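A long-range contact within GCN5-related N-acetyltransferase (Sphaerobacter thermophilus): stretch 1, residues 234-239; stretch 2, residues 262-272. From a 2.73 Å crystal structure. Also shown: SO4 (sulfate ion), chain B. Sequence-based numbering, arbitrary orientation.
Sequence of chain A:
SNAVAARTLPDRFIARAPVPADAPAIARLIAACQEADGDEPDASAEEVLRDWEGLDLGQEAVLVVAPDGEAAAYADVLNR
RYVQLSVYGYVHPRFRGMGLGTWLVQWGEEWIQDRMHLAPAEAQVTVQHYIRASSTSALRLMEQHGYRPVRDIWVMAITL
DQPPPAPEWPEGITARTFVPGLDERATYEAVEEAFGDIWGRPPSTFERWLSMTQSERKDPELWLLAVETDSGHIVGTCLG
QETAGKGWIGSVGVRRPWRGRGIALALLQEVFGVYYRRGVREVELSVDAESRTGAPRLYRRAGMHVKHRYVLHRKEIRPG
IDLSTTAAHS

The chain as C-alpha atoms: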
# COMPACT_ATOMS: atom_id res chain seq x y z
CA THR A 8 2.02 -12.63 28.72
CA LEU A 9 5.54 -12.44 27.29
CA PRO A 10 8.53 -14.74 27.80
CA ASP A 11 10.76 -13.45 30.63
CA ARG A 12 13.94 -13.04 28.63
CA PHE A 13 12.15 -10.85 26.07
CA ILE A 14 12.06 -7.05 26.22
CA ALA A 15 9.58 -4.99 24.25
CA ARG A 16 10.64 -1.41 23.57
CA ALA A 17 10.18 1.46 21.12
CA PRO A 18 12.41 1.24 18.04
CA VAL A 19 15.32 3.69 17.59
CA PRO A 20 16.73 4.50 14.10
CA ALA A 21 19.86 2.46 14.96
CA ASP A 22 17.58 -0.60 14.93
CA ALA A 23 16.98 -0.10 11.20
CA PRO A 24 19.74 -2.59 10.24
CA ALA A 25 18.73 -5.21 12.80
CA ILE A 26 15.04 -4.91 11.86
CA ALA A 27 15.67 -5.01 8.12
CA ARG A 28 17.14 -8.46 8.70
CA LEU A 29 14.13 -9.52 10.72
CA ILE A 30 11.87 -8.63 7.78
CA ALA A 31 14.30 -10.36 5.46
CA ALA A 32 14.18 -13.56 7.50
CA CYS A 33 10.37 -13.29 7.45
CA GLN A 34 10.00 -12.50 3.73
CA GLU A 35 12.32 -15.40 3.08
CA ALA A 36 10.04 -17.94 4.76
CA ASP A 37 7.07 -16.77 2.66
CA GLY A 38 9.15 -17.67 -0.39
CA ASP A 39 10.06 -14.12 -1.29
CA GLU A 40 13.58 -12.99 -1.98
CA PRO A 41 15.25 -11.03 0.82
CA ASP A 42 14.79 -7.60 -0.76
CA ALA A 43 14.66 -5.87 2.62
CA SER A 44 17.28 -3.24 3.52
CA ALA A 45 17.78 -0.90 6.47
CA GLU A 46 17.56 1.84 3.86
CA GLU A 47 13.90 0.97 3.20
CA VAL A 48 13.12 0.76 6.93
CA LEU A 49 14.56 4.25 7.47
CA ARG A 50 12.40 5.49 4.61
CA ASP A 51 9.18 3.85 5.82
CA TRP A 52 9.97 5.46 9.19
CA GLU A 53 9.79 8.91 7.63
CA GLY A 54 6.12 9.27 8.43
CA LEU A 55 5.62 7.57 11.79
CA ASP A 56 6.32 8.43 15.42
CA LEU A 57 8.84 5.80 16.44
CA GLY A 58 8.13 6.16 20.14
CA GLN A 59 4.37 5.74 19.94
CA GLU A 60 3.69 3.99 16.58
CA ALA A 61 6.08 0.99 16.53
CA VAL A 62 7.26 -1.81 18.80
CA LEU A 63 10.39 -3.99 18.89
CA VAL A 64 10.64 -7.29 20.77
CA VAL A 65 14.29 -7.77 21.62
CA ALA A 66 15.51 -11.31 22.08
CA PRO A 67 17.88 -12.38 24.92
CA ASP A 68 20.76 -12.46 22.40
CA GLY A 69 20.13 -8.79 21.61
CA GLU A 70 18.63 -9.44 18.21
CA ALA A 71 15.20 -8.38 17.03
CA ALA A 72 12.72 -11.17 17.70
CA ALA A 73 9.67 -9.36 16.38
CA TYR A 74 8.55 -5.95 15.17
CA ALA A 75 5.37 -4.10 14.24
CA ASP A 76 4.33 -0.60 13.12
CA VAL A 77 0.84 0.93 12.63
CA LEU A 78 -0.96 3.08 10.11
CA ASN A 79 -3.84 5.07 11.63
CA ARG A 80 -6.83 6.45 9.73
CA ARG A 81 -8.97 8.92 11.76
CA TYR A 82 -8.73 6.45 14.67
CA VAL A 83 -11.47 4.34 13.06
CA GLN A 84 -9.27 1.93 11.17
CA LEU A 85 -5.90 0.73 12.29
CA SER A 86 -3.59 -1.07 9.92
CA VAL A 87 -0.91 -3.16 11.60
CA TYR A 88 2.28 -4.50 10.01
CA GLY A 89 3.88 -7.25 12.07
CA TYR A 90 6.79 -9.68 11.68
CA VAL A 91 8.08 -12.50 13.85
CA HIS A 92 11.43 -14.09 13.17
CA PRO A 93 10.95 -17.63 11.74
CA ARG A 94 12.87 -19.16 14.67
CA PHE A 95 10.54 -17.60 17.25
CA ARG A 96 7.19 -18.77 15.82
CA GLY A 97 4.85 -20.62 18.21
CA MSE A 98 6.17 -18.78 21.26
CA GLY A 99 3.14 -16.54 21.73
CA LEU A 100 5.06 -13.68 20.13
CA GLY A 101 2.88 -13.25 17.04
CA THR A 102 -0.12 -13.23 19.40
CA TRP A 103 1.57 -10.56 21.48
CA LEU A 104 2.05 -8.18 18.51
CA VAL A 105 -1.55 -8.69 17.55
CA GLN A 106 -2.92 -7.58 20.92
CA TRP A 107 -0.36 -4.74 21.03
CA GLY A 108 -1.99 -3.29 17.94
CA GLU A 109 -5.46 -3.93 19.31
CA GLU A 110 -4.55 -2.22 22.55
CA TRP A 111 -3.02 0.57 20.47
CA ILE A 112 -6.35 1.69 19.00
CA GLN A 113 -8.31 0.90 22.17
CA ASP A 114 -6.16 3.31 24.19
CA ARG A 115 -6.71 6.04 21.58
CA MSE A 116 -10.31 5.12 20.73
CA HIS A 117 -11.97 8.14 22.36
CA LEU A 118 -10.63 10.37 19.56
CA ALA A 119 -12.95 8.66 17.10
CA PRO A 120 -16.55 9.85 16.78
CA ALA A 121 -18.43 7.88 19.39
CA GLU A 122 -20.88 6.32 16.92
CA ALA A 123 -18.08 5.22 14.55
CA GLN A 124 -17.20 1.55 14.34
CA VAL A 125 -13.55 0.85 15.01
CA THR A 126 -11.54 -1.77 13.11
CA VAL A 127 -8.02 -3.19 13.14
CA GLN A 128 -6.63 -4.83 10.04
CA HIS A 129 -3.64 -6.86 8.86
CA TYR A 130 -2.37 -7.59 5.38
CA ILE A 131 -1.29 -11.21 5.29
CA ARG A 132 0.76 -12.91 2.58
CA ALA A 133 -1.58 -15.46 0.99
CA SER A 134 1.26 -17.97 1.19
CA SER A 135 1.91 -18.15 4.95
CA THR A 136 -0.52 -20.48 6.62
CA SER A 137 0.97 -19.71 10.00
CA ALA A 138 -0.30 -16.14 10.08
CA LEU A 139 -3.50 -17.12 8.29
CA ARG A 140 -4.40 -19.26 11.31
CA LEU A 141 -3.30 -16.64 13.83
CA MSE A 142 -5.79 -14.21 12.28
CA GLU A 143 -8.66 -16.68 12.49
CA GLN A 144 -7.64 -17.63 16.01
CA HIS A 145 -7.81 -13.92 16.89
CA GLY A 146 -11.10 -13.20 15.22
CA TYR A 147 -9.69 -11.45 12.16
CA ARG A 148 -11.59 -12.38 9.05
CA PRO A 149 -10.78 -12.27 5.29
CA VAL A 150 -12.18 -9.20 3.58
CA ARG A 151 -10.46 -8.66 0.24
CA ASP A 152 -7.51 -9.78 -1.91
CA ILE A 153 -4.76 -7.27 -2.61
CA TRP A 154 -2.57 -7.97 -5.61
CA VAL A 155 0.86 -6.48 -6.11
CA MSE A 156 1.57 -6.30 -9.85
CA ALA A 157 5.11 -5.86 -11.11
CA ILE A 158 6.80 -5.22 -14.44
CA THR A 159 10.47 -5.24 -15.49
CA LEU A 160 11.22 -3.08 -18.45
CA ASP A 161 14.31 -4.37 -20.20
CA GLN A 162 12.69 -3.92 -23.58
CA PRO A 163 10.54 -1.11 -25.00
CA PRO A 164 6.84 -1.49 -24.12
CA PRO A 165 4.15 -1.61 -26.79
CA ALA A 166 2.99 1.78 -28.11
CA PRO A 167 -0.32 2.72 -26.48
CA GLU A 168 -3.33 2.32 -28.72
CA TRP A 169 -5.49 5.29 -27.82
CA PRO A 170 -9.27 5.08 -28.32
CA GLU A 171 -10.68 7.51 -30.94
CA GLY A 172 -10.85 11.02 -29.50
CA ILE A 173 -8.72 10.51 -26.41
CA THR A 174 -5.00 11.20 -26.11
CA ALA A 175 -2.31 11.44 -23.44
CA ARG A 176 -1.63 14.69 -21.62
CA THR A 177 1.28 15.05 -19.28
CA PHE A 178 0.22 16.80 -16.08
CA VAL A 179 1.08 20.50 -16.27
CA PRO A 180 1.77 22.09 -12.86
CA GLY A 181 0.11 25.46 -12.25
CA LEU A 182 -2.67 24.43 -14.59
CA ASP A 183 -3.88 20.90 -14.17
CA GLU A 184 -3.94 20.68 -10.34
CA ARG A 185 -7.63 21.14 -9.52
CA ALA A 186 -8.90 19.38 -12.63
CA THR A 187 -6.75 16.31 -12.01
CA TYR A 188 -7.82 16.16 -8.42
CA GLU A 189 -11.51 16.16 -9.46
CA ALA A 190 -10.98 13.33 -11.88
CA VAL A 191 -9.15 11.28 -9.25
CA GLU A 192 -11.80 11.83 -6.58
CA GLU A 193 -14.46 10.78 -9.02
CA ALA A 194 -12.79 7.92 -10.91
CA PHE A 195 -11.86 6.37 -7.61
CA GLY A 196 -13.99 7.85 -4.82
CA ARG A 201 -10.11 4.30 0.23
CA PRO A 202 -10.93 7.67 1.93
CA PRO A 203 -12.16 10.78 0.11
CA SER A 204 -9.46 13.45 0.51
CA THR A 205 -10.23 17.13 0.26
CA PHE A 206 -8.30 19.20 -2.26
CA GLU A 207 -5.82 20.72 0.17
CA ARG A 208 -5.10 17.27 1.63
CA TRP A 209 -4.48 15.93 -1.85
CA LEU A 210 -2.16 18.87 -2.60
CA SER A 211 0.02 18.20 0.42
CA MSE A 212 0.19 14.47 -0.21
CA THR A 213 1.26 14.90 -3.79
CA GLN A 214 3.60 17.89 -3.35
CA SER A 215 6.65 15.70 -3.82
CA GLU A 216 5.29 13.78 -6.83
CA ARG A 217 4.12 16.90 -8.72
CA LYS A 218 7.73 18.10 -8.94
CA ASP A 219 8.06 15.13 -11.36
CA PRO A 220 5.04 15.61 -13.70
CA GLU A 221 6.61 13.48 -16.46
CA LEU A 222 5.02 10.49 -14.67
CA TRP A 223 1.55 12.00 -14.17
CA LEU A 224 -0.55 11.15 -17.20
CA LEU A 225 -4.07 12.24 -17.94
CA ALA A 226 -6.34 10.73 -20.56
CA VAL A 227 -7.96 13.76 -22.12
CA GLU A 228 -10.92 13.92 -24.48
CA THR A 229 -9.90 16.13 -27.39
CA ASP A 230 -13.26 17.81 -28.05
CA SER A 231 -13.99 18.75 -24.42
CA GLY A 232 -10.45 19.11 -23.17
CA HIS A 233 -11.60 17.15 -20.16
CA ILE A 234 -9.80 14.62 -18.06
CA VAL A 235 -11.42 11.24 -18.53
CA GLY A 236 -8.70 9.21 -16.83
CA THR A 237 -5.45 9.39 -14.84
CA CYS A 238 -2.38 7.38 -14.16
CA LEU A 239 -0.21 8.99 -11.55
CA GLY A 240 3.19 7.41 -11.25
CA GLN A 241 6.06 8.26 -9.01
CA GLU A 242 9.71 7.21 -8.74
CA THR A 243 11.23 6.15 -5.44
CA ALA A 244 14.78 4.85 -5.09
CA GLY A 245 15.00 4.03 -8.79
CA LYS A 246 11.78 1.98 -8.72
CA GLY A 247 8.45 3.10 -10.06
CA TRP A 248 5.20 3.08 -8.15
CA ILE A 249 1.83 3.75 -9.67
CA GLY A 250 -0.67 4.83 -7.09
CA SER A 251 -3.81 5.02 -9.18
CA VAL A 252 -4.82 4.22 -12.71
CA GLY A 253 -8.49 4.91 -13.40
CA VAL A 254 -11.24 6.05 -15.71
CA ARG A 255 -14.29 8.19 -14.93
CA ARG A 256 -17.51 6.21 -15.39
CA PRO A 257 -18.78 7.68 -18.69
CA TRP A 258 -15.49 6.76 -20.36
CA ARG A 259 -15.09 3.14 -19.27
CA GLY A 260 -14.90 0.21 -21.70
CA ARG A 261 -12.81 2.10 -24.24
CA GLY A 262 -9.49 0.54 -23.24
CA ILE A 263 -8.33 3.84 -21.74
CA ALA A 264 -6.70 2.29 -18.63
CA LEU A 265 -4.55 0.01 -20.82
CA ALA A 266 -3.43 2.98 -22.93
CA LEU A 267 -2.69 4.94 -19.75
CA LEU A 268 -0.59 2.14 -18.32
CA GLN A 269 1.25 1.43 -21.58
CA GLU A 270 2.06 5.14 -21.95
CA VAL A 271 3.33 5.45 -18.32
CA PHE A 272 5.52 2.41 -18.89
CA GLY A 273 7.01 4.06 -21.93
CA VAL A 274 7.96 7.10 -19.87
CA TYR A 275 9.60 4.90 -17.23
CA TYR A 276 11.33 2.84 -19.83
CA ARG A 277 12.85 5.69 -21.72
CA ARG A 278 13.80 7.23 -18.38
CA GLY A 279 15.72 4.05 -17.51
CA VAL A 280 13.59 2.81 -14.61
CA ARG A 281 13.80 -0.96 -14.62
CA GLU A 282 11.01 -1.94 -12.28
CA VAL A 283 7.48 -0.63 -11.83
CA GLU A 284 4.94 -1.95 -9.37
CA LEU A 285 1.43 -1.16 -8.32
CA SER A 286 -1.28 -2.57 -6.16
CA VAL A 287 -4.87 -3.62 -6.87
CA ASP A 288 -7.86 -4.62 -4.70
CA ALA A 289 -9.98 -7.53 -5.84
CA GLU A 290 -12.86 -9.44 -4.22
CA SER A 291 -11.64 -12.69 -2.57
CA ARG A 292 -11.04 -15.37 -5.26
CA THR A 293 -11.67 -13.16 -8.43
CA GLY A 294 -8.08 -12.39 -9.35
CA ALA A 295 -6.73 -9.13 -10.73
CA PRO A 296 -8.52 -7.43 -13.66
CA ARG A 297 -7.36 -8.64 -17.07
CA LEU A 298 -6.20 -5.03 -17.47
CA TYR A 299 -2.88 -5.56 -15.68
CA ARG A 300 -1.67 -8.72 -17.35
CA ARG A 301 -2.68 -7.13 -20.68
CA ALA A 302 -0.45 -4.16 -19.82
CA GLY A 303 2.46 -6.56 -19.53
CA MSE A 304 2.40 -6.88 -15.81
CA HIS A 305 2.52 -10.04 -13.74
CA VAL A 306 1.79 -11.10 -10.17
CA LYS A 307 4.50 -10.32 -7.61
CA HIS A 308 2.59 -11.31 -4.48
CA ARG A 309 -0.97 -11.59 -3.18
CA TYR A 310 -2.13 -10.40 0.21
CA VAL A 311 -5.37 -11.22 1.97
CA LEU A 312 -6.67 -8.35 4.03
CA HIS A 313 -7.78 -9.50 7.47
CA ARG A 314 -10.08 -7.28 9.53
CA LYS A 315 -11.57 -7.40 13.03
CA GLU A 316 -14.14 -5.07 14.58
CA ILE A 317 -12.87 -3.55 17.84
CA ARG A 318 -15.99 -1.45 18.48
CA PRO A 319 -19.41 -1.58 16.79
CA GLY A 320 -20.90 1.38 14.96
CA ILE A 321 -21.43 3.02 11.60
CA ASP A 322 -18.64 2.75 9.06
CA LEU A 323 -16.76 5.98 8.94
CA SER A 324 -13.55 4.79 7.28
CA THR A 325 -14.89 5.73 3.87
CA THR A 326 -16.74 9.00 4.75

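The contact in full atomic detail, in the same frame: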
# COMPACT_ATOMS: atom_id res chain seq x y z
N ILE A 234 -10.60 15.74 -18.50
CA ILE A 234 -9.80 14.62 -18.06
C ILE A 234 -10.75 13.47 -17.84
O ILE A 234 -11.65 13.55 -17.00
CB ILE A 234 -9.00 15.01 -16.78
CG1 ILE A 234 -7.85 15.94 -17.17
CG2 ILE A 234 -8.47 13.79 -16.10
CD1 ILE A 234 -7.63 17.07 -16.23
N VAL A 235 -10.59 12.43 -18.65
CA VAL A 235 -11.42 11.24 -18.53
C VAL A 235 -10.73 10.11 -17.77
O VAL A 235 -11.36 9.09 -17.47
CB VAL A 235 -11.88 10.70 -19.91
CG1 VAL A 235 -12.49 11.82 -20.72
CG2 VAL A 235 -10.73 10.03 -20.65
N GLY A 236 -9.47 10.29 -17.43
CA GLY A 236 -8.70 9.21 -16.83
C GLY A 236 -7.37 9.71 -16.32
O GLY A 236 -6.91 10.74 -16.77
N THR A 237 -6.76 9.00 -15.38
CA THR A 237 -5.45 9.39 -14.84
C THR A 237 -4.62 8.16 -14.54
O THR A 237 -5.15 7.10 -14.20
CB THR A 237 -5.56 10.19 -13.51
OG1 THR A 237 -6.13 9.35 -12.50
CG2 THR A 237 -6.40 11.47 -13.67
N CYS A 238 -3.32 8.31 -14.72
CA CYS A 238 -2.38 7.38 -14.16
C CYS A 238 -1.28 8.20 -13.52
O CYS A 238 -0.48 8.82 -14.22
CB CYS A 238 -1.79 6.54 -15.29
SG CYS A 238 -0.87 5.09 -14.79
N LEU A 239 -1.18 8.15 -12.20
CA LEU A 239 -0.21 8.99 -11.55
C LEU A 239 0.88 8.12 -10.97
O LEU A 239 0.73 7.46 -9.94
CB LEU A 239 -0.90 9.81 -10.47
CG LEU A 239 -2.25 10.41 -10.88
CD1 LEU A 239 -2.92 11.16 -9.74
CD2 LEU A 239 -2.11 11.32 -12.10
N GLY A 262 -10.88 0.97 -23.29
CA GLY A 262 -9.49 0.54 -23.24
C GLY A 262 -8.57 1.68 -22.85
O GLY A 262 -7.38 1.65 -23.16
N ILE A 263 -9.11 2.69 -22.18
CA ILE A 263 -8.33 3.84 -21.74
C ILE A 263 -7.28 3.53 -20.63
O ILE A 263 -6.19 4.10 -20.62
CB ILE A 263 -9.26 4.99 -21.28
CG1 ILE A 263 -9.96 5.61 -22.49
CG2 ILE A 263 -8.49 6.06 -20.52
CD1 ILE A 263 -11.20 6.39 -22.10
N ALA A 264 -7.61 2.64 -19.71
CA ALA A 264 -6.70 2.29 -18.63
C ALA A 264 -5.46 1.60 -19.21
O ALA A 264 -4.34 1.93 -18.85
CB ALA A 264 -7.38 1.41 -17.63
N LEU A 265 -5.67 0.66 -20.12
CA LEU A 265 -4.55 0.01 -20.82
C LEU A 265 -3.65 0.99 -21.57
O LEU A 265 -2.43 0.88 -21.50
CB LEU A 265 -5.05 -1.05 -21.78
CG LEU A 265 -3.94 -1.90 -22.37
CD1 LEU A 265 -3.20 -2.53 -21.25
CD2 LEU A 265 -4.51 -2.97 -23.30
N ALA A 266 -4.23 1.94 -22.29
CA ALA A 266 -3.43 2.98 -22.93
C ALA A 266 -2.68 3.78 -21.89
O ALA A 266 -1.50 4.09 -22.09
CB ALA A 266 -4.30 3.90 -23.75
N LEU A 267 -3.36 4.14 -20.79
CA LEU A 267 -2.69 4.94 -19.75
C LEU A 267 -1.47 4.20 -19.21
O LEU A 267 -0.40 4.76 -19.11
CB LEU A 267 -3.62 5.32 -18.61
CG LEU A 267 -4.41 6.60 -18.87
CD1 LEU A 267 -5.46 6.82 -17.79
CD2 LEU A 267 -3.50 7.79 -18.98
N LEU A 268 -1.65 2.92 -18.89
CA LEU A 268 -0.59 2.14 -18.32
C LEU A 268 0.56 2.00 -19.32
O LEU A 268 1.71 2.26 -18.98
CB LEU A 268 -1.11 0.78 -17.88
CG LEU A 268 -1.75 0.73 -16.49
CD1 LEU A 268 -2.17 -0.70 -16.15
CD2 LEU A 268 -0.84 1.29 -15.41
N GLN A 269 0.24 1.60 -20.54
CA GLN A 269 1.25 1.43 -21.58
C GLN A 269 2.06 2.71 -21.81
O GLN A 269 3.29 2.66 -21.94
CB GLN A 269 0.63 0.93 -22.88
CG GLN A 269 0.23 -0.53 -22.84
CD GLN A 269 -0.53 -1.01 -24.09
OE1 GLN A 269 -1.22 -0.23 -24.77
NE2 GLN A 269 -0.40 -2.31 -24.40
N GLU A 270 1.38 3.85 -21.84
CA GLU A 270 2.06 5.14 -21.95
C GLU A 270 2.99 5.46 -20.76
O GLU A 270 4.13 5.92 -20.97
CB GLU A 270 1.05 6.26 -22.17
CG GLU A 270 1.67 7.62 -22.45
CD GLU A 270 1.81 7.95 -23.93
OE1 GLU A 270 2.85 8.54 -24.30
OE2 GLU A 270 0.90 7.63 -24.72
N VAL A 271 2.52 5.21 -19.53
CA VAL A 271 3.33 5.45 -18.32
C VAL A 271 4.57 4.57 -18.34
O VAL A 271 5.66 5.01 -18.00
CB VAL A 271 2.55 5.18 -17.02
CG1 VAL A 271 3.35 5.64 -15.85
CG2 VAL A 271 1.32 5.97 -17.01
N PHE A 272 4.40 3.32 -18.77
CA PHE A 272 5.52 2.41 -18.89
C PHE A 272 6.55 2.91 -19.90
O PHE A 272 7.75 2.74 -19.73
CB PHE A 272 5.03 1.00 -19.25
CG PHE A 272 4.24 0.35 -18.15
CD1 PHE A 272 4.24 0.89 -16.88
CD2 PHE A 272 3.50 -0.80 -18.38
CE1 PHE A 272 3.52 0.28 -15.87
CE2 PHE A 272 2.78 -1.41 -17.37
CZ PHE A 272 2.78 -0.87 -16.12
S SO4 B . -11.41 0.76 -18.50
O1 SO4 B . -10.81 1.70 -19.44
O2 SO4 B . -10.90 -0.57 -18.69
O3 SO4 B . -11.19 1.19 -17.12
O4 SO4 B . -12.84 0.66 -18.77

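The centre of this contact is the side chain of Cys238, which points from the strand toward the helix. It has the largest covered area of any residue here, 83 Å². Its chi1 is t, at -167°. Three helix residues meet it. Cys238 CB lies 4.0 Å from Leu267 CB. Cys238 SG lies 3.9 Å from Leu268 CD2 and 3.2 Å from Val271 CG2. The last distance is short for a sulfur and a methyl carbon, so the packing is tight at this point, within the precision of a 2.73 Å model. The sulfur acts here as part of an apolar surface.

Leu267 is the main helix partner, with 57 Å² covered. Its CA-to-CB bond points toward the strand, and the CA atoms of Cys238 and Leu267 are 6.1 Å apart. The side chain also reaches back along the strand backbone. Leu267 CD1 is 3.5 Å from Thr237 N and 3.8 Å from Gly236 C. A methyl group therefore rests directly on the main chain.

Gly236 leaves room for this approach. It has no side chain, and a CB built at its ideal position would point toward the helix. That atom would lie 3.3 Å from Leu267 CD1 and 3.4 Å from Ile263 CG2. Both distances are tight. The CA atoms of Gly236 and Ile263 are 7.3 Å apart.

Ile263, Leu267 and Val271 are spaced four residues apart, close to one helical turn. All three point toward the strand and form one stripe along the helix. Leu268 differs: its CA-to-CB bond points sideways, but the end of its side chain comes nearer and reaches Cys238. From Gly236 to Leu239 the directions alternate, counting the CB that Gly236 lacks. Cys238 points toward the helix, while Thr237 and Leu239 point away. Thr237 thus takes part through its backbone rather than its side chain.

The strand and helix axes approach to 8.3 Å, with an angle of 33° between their N-to-C directions. The two elements run in roughly the same direction. The whole contact buries 291 Å², both sides summed.

Val235 extends the apolar packing toward the start of the helix. Its CA-to-CB bond points sideways, and Val235 CG2 is 3.9 Å from Ile263 CD1. No hydrogen bond crosses between the stretches. Within the helix the i to i+4 backbone bonds are regular, for example Leu267 N to Ile263 O at 2.8 Å and Val271 N to Leu267 O at 3.0 Å.

The polar edge lies at the helix N-terminus. Gly262 is the N-cap residue and has a positive phi of 75°, which favours glycine. Its O accepts a hydrogen bond from Ala266 N at 3.3 Å. A sulfate ion, probably from the crystallisation liquor, sits beside this end. Ala264 N gives a weak hydrogen bond to sulfate O1, at 3.3 Å. Ile263 N is 3.4 Å from the same O1. Free amide groups at a helix start commonly attract an anion.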